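Local structure of amphiphysin (Drosophila melanogaster, 1URU) at the interface of chains A and B. The protein dimerises through its coiled-coil BAR domain into an elongated, curved module that binds membranes and senses their curvature, probably in endocytosis. Numbering follows the deposited sequence. Chains: chain A/B, Amphiphysin.

Contact 1: the interface of chains A and B. Residues chain A 70, 73-74, 77, 226; chain B 63, 66, 215.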
ATOM      1  N   ALA A  70       1.492   1.174  -3.285  1.00 46.14           N
ATOM      2  CA  ALA A  70       2.526   1.194  -2.250  1.00 46.19           C
ATOM      3  C   ALA A  70       3.945   1.113  -2.852  1.00 45.90           C
ATOM      4  O   ALA A  70       4.863   1.802  -2.403  1.00 45.05           O
ATOM      5  CB  ALA A  70       2.296   0.052  -1.241  1.00 45.99           C
ATOM      6  N   ALA A  73       4.768   4.427  -4.217  1.00 46.78           N
ATOM      7  CA  ALA A  73       5.075   5.425  -3.205  1.00 47.32           C
ATOM      8  C   ALA A  73       6.424   5.155  -2.569  1.00 48.16           C
ATOM      9  O   ALA A  73       7.121   6.091  -2.224  1.00 48.95           O
ATOM     10  CB  ALA A  73       3.992   5.471  -2.136  1.00 47.45           C
ATOM     11  N   SER A  74       6.808   3.886  -2.445  1.00 48.96           N
ATOM     12  CA  SER A  74       8.088   3.511  -1.859  1.00 49.65           C
ATOM     13  C   SER A  74       9.231   3.962  -2.769  1.00 51.05           C
ATOM     14  O   SER A  74      10.346   4.250  -2.306  1.00 51.21           O
ATOM     15  CB  SER A  74       8.135   1.994  -1.664  1.00 49.67           C
ATOM     16  OG  SER A  74       9.386   1.568  -1.147  1.00 49.30           O
ATOM     17  N   LEU A  77       9.621   7.793  -2.728  1.00 55.84           N
ATOM     18  CA  LEU A  77      10.186   8.144  -1.416  1.00 55.99           C
ATOM     19  C   LEU A  77      11.637   7.792  -1.384  1.00 56.27           C
ATOM     20  O   LEU A  77      12.430   8.516  -0.827  1.00 56.63           O
ATOM     21  CB  LEU A  77       9.475   7.435  -0.245  1.00 55.85           C
ATOM     22  CG  LEU A  77      10.112   7.551   1.151  1.00 54.93           C
ATOM     23  CD1 LEU A  77      10.154   8.989   1.585  1.00 55.38           C
ATOM     24  CD2 LEU A  77       9.377   6.732   2.190  1.00 54.77           C
ATOM     25  N   TYR A 226      16.644  -3.699   4.117  1.00 50.67           N
ATOM     26  CA  TYR A 226      16.488  -2.644   5.100  1.00 50.86           C
ATOM     27  C   TYR A 226      17.517  -2.750   6.228  1.00 51.57           C
ATOM     28  O   TYR A 226      17.873  -1.716   6.764  1.00 52.02           O
ATOM     29  CB  TYR A 226      15.033  -2.536   5.627  1.00 50.41           C
ATOM     30  CG  TYR A 226      14.139  -1.666   4.743  1.00 48.64           C
ATOM     31  CD1 TYR A 226      12.995  -2.173   4.113  1.00 48.69           C
ATOM     32  CD2 TYR A 226      14.460  -0.351   4.512  1.00 47.31           C
ATOM     33  CE1 TYR A 226      12.196  -1.355   3.288  1.00 47.49           C
ATOM     34  CE2 TYR A 226      13.688   0.455   3.711  1.00 47.70           C
ATOM     35  CZ  TYR A 226      12.561  -0.037   3.104  1.00 46.88           C
ATOM     36  OH  TYR A 226      11.850   0.825   2.324  1.00 43.89           O
TER
ATOM     37  N   TYR B  63       3.703   8.099   1.289  1.00 47.85           N
ATOM     38  CA  TYR B  63       4.026   6.729   1.673  1.00 47.23           C
ATOM     39  C   TYR B  63       3.152   6.260   2.813  1.00 47.47           C
ATOM     40  O   TYR B  63       2.646   5.155   2.788  1.00 47.89           O
ATOM     41  CB  TYR B  63       5.470   6.647   2.097  1.00 46.65           C
ATOM     42  CG  TYR B  63       5.964   5.272   2.456  1.00 45.42           C
ATOM     43  CD1 TYR B  63       6.014   4.266   1.504  1.00 44.72           C
ATOM     44  CD2 TYR B  63       6.425   4.984   3.741  1.00 44.89           C
ATOM     45  CE1 TYR B  63       6.500   2.992   1.809  1.00 43.33           C
ATOM     46  CE2 TYR B  63       6.913   3.706   4.066  1.00 44.57           C
ATOM     47  CZ  TYR B  63       6.954   2.724   3.078  1.00 42.97           C
ATOM     48  OH  TYR B  63       7.428   1.485   3.356  1.00 41.01           O
ATOM     49  N   CYS B  66      -0.329   5.526   1.746  1.00 42.53           N
ATOM     50  CA  CYS B  66      -0.316   4.364   0.881  1.00 40.23           C
ATOM     51  C   CYS B  66      -0.153   3.083   1.693  1.00 42.33           C
ATOM     52  O   CYS B  66      -0.747   2.062   1.361  1.00 42.71           O
ATOM     53  CB  CYS B  66       0.715   4.504  -0.231  1.00 39.60           C
ATOM     54  SG  CYS B  66       0.082   5.607  -1.523  1.00 23.37           S
ATOM     55  N   GLU B 215      11.033  -0.294   9.170  1.00 45.28           N
ATOM     56  CA  GLU B 215      10.837  -1.113   7.992  1.00 45.44           C
ATOM     57  C   GLU B 215      11.399  -2.511   8.237  1.00 46.11           C
ATOM     58  O   GLU B 215      10.727  -3.498   8.020  1.00 46.53           O
ATOM     59  CB  GLU B 215      11.510  -0.485   6.779  1.00 45.13           C
ATOM     60  CG  GLU B 215      10.949   0.862   6.357  1.00 44.69           C
ATOM     61  CD  GLU B 215       9.807   0.773   5.353  1.00 43.51           C
ATOM     62  OE1 GLU B 215       9.136  -0.260   5.251  1.00 40.53           O
ATOM     63  OE2 GLU B 215       9.579   1.770   4.656  1.00 45.35           O
TER
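With chi1 at -177°, B:Tyr63 turns its ring away from its own backbone N and lays it against chain A, where the methyl CD2 of A:Leu77 meets it. The two side chains cross at about a right angle: CD2 sits over one ring face, displaced toward the rim, and comes to 3.7 Å from CG of B:Tyr63. Farther along the ring, CE1 of B:Tyr63 lies 4.0 Å from CB of A:Ser74, so the tyrosine rests on successive turns of helix 35-84 of chain A. One turn on in chain B, small groups meet: the methyl CB of A:Ala73 approaches CB of B:Cys66 at 3.9 Å and also touches the sulfur SG, while A:Ala70 flanks B:Cys66 through its backbone CA. These short side chains probably let the two copies of helix 35-84 come close at this point of the dimer interface.

The second half of the patch joins the 172-239 helices. B:Glu215 bends at chi2 (-90°), which runs the chain along the ring of A:Tyr226, from CB over its centre to the carboxylate over the CZ and hydroxyl end. CB stands 3.4 Å from the ring centroid, in a CH-pi contact, and the carboxylate continues the stack with its plane 9° from that of the ring. The aliphatic stem and the flat acid of one glutamate thus cover one aromatic face from the centre to the hydroxyl end. The phenol OH of A:Tyr226 lies near OE2 of B:Glu215, at 3.4 Å, without a bond being evident. Within chain B, a hydrogen bond from B:Tyr63 to this carboxylate ties the two helices together, probably limits rotation of the glutamate over A:Tyr226, and would be expected to stabilise its negative charge; in it the phenol OH of B:Tyr63 reaches OE2 of B:Glu215 on the syn lone pair, at 2.5 Å.

Contact 2: the interface of chains A and B. Residues chain A 79-80, 83; chain B 52, 55.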
ATOM      1  N   ASP A  79      13.546   7.611  -3.927  1.00 56.55           N
ATOM      2  CA  ASP A  79      14.174   8.493  -4.884  1.00 56.31           C
ATOM      3  C   ASP A  79      14.509   9.779  -4.178  1.00 55.81           C
ATOM      4  O   ASP A  79      15.441  10.458  -4.563  1.00 55.76           O
ATOM      5  CB  ASP A  79      13.222   8.808  -6.057  1.00 56.64           C
ATOM      6  CG  ASP A  79      13.103   7.672  -7.067  1.00 56.00           C
ATOM      7  OD1 ASP A  79      13.775   6.618  -6.915  1.00 55.99           O
ATOM      8  OD2 ASP A  79      12.332   7.772  -8.051  1.00 55.65           O
ATOM      9  N   SER A  80      13.710  10.125  -3.174  1.00 55.67           N
ATOM     10  CA  SER A  80      13.980  11.276  -2.313  1.00 55.34           C
ATOM     11  C   SER A  80      15.119  11.048  -1.364  1.00 55.03           C
ATOM     12  O   SER A  80      15.934  11.932  -1.187  1.00 55.12           O
ATOM     13  CB  SER A  80      12.784  11.611  -1.460  1.00 55.05           C
ATOM     14  OG  SER A  80      12.064  12.604  -2.107  1.00 57.19           O
ATOM     15  N   GLU A  83      18.108  11.303  -3.243  1.00 57.22           N
ATOM     16  CA  GLU A  83      18.406  12.707  -3.598  1.00 58.05           C
ATOM     17  C   GLU A  83      19.060  13.528  -2.460  1.00 58.08           C
ATOM     18  O   GLU A  83      20.032  14.260  -2.688  1.00 58.72           O
ATOM     19  CB  GLU A  83      17.130  13.433  -4.077  1.00 58.45           C
ATOM     20  CG  GLU A  83      17.345  14.866  -4.589  1.00 61.40           C
ATOM     21  CD  GLU A  83      17.007  15.968  -3.553  1.00 66.37           C
ATOM     22  OE1 GLU A  83      17.907  16.346  -2.753  1.00 67.02           O
ATOM     23  OE2 GLU A  83      15.848  16.475  -3.535  1.00 69.54           O
TER
ATOM     24  N   SER B  52      14.648  20.197  -0.321  1.00 49.93           N
ATOM     25  CA  SER B  52      14.896  18.759  -0.115  1.00 49.75           C
ATOM     26  C   SER B  52      14.089  18.201   1.069  1.00 49.49           C
ATOM     27  O   SER B  52      13.632  17.074   1.014  1.00 49.16           O
ATOM     28  CB  SER B  52      16.395  18.468   0.107  1.00 49.44           C
ATOM     29  OG  SER B  52      17.183  18.762  -1.040  1.00 49.25           O
ATOM     30  N   ARG B  55      10.269  18.139  -0.004  1.00 48.99           N
ATOM     31  CA  ARG B  55      10.090  16.982  -0.854  1.00 48.59           C
ATOM     32  C   ARG B  55      10.063  15.685  -0.019  1.00 48.21           C
ATOM     33  O   ARG B  55       9.277  14.777  -0.305  1.00 48.71           O
ATOM     34  CB  ARG B  55      11.193  16.937  -1.914  1.00 48.48           C
ATOM     35  CG  ARG B  55      11.261  15.666  -2.702  1.00 48.91           C
ATOM     36  CD  ARG B  55      12.420  15.606  -3.684  1.00 51.87           C
ATOM     37  NE  ARG B  55      12.318  14.443  -4.560  1.00 54.00           N
ATOM     38  CZ  ARG B  55      13.198  14.099  -5.497  1.00 55.77           C
ATOM     39  NH1 ARG B  55      14.279  14.837  -5.732  1.00 56.64           N
ATOM     40  NH2 ARG B  55      12.982  12.998  -6.211  1.00 56.47           N
TER
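The apolar centre of this patch is small: the CG and CD methylenes of B:Arg55 run alongside A:Ser80 and A:Glu83 on helix 35-84 of the partner, and CB and CG of A:Glu83 lie against NH1 of the arginine. With the chain extended from CG to NE, the arginine reaches from its own helix to that of the partner; its CD lies 3.4 Å from the hydroxyl OG of A:Ser80. The guanidinium then lies with one face toward CA of A:Ser80, which stands above its rim. NE of B:Arg55 lies 3.1 Å from OG of A:Ser80, which sits above the guanidinium plane, so the N-H points well away from it and any hydrogen bond is weak at best.

Farther out, A:Glu83 bends at chi2 (-99°) and presents its two carboxylate oxygens to different partners. NH1 of B:Arg55 makes a salt bridge to OE2 of A:Glu83 at 3.2 Å, using the anti lone pair. OE2 lies 26° out of the guanidinium plane and the planes are 48° apart, so the bridge is angled and not a flat, two-pronged pairing. The hydroxyl OG of B:Ser52 donates to OE1 of A:Glu83 at 3.0 Å, on the syn side. Anchored at both oxygens, the carboxylate is probably hindered from rotating. A:Asp79 borders the arginine tip, its carboxylate not in contact but probably adding favourable charge. All five residues lie on the 35-84 helices, with the chain A residues near the C-terminal end of theirs, in the BAR dimer interface.

The C-alpha centres of contact 1 and contact 2 are about 13 Å apart, and both draw on helix 35-84 of each chain. Along that helix, chain A moves from residues 70-77 in contact 1 to 79-83 in contact 2, while chain B moves the opposite way, from 63-66 to 52-55, as expected of an antiparallel pairing. Contact 1 also recruits helix 172-239 from both chains, whereas contact 2 is confined to the first helix pair and is mainly polar. Two-fold symmetry repeats both patches, which should help fix the relative orientation of the subunits and hence the dimer's curvature.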